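Local coordinates for protein DNA primase (Helicobacter pylori, PDB 4EHS) that synthesises the short RNA primers used by DNA polymerase in replication and, through its C-terminal helicase-binding domain captured here, engages the replicative helicase DnaB, at residues 106-109 and 110-113. Residues are numbered along the deposited sequence; the frame is centred on the assembly and turned at random.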
loop_
_atom_site.group_PDB
_atom_site.type_symbol
_atom_site.label_atom_id
_atom_site.label_comp_id
_atom_site.label_asym_id
_atom_site.label_seq_id
_atom_site.Cartn_x
_atom_site.Cartn_y
_atom_site.Cartn_z
ATOM N N ARG A 106 -1.096 2.981 14.969
ATOM C CA ARG A 106 -0.072 2.200 15.672
ATOM C C ARG A 106 1.101 1.667 14.872
ATOM O O ARG A 106 2.275 1.802 15.291
ATOM C CB ARG A 106 -0.680 1.083 16.496
ATOM C CG ARG A 106 -1.526 1.788 17.572
ATOM C CD ARG A 106 -1.837 0.830 18.677
ATOM N NE ARG A 106 -2.599 1.494 19.778
ATOM C CZ ARG A 106 -3.100 0.756 20.777
ATOM N NH1 ARG A 106 -2.884 -0.557 20.792
ATOM N NH2 ARG A 106 -3.805 1.321 21.719
ATOM N N TYR A 107 0.808 1.124 13.702
ATOM C CA TYR A 107 1.869 0.664 12.801
ATOM C C TYR A 107 2.842 1.831 12.485
ATOM O O TYR A 107 4.053 1.676 12.575
ATOM C CB TYR A 107 1.231 0.142 11.507
ATOM C CG TYR A 107 2.260 -0.189 10.466
ATOM C CD1 TYR A 107 2.849 -1.458 10.412
ATOM C CD2 TYR A 107 2.637 0.770 9.542
ATOM C CE1 TYR A 107 3.824 -1.766 9.463
ATOM C CE2 TYR A 107 3.620 0.478 8.608
ATOM C CZ TYR A 107 4.176 -0.788 8.547
ATOM O OH TYR A 107 5.155 -1.036 7.569
ATOM N N PHE A 108 2.324 2.964 12.110
ATOM C CA PHE A 108 3.206 4.101 11.746
ATOM C C PHE A 108 3.923 4.712 12.958
ATOM O O PHE A 108 5.087 5.162 12.828
ATOM C CB PHE A 108 2.479 5.166 10.950
ATOM C CG PHE A 108 2.221 4.775 9.522
ATOM C CD1 PHE A 108 3.271 4.709 8.599
ATOM C CD2 PHE A 108 0.948 4.484 9.088
ATOM C CE1 PHE A 108 3.028 4.335 7.272
ATOM C CE2 PHE A 108 0.687 4.162 7.744
ATOM C CZ PHE A 108 1.721 4.046 6.841
ATOM N N GLU A 109 3.287 4.665 14.135
ATOM C CA GLU A 109 3.993 5.119 15.341
ATOM C C GLU A 109 5.201 4.224 15.607
ATOM O O GLU A 109 6.310 4.735 15.896
ATOM C CB GLU A 109 2.984 5.189 16.520
ATOM C CG GLU A 109 2.061 6.408 16.438
ATOM C CD GLU A 109 0.990 6.430 17.557
ATOM O OE1 GLU A 109 0.721 5.338 18.125
ATOM O OE2 GLU A 109 0.436 7.528 17.844
ATOM N N ARG A 110 5.043 2.902 15.480
ATOM C CA ARG A 110 6.153 1.998 15.555
ATOM C C ARG A 110 7.240 2.280 14.491
ATOM O O ARG A 110 8.434 2.129 14.778
ATOM C CB ARG A 110 5.721 0.537 15.417
ATOM C CG ARG A 110 4.954 0.018 16.639
ATOM C CD ARG A 110 4.711 -1.488 16.593
ATOM N NE ARG A 110 4.159 -2.082 15.380
ATOM C CZ ARG A 110 2.849 -2.139 15.063
ATOM N NH1 ARG A 110 1.936 -1.603 15.861
ATOM N NH2 ARG A 110 2.484 -2.764 13.947
ATOM N N GLN A 111 6.830 2.605 13.271
ATOM C CA GLN A 111 7.787 2.938 12.229
ATOM C C GLN A 111 8.689 4.084 12.652
ATOM O O GLN A 111 9.870 4.056 12.347
ATOM C CB GLN A 111 7.070 3.317 10.924
ATOM C CG GLN A 111 6.500 2.103 10.222
ATOM C CD GLN A 111 7.506 1.004 10.047
ATOM O OE1 GLN A 111 7.361 -0.077 10.597
ATOM N NE2 GLN A 111 8.539 1.270 9.279
ATOM N N LEU A 112 8.112 5.110 13.241
ATOM C CA LEU A 112 8.858 6.261 13.713
ATOM C C LEU A 112 9.983 5.807 14.654
ATOM O O LEU A 112 11.084 6.317 14.574
ATOM C CB LEU A 112 7.958 7.289 14.417
ATOM C CG LEU A 112 7.198 8.325 13.611
ATOM C CD1 LEU A 112 6.662 9.438 14.503
ATOM C CD2 LEU A 112 8.051 8.949 12.516
ATOM N N LYS A 113 9.717 4.843 15.519
ATOM C CA LYS A 113 10.821 4.281 16.364
ATOM C C LYS A 113 11.809 3.367 15.657
ATOM O O LYS A 113 13.023 3.389 15.950
ATOM C CB LYS A 113 10.262 3.465 17.536
ATOM C CG LYS A 113 9.508 4.250 18.587
ATOM C CD LYS A 113 9.280 3.328 19.786
ATOM C CE LYS A 113 10.587 3.008 20.519
ATOM N NZ LYS A 113 10.447 1.789 21.363
#
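Tyr-107 receives two side chains from the next turn of its helix, Arg-110 from three residues on and Gln-111 from four. The guanidinium of Arg-110 folds back over the backbone: one of its faces lies against Tyr-107 CA, 3.5 Å above the plane and offset toward the rim, while Arg-110 NH2 comes to 3.8 Å from Tyr-107 CD1. Ring and guanidinium planes stand 90° apart. A bend at chi3 (-49°) turns the arginine back toward the preceding turn, where NH1 also nears Arg-106 CB.

Gln-111 lies alongside the other end of the tyrosine. Its CG meets Tyr-107 CE2 at 3.7 Å, and beyond its bend at chi2 the amide plane lies within 16° of the ring plane, with Gln-111 OE1 3.9 Å from Tyr-107 CZ. Tyr-107 CD2, in turn, sits over the centre of one face of the neighbouring Phe-108 ring. The phenol OH is hydrogen-bonded to Glu-149, a residue of the C-terminal tag and the last one modelled.

Both segments belong to helix 96-117 of the helicase-binding domain, an all-helical module, and the backbone bonds are the i to i+4 ladder of an alpha-helix. Arg-110 N to Arg-106 O is 3.0 Å and almost straight, Gln-111 N to Tyr-107 O has the same length, and Leu-112 N to Phe-108 O is 3.1 Å; Lys-113 N to Glu-109 O is weak at 3.4 Å.

Side-chain packing joins this helix to helix 122-140. Phe-108, buried, rests on Ala-135 and Ile-136, and Leu-112, one turn later, on Arg-133 and Ile-136. Among the charged ends, Arg-106 NH2 bonds to Pro-28 O, and Glu-109 makes a long, weak ion pair with Lys-140.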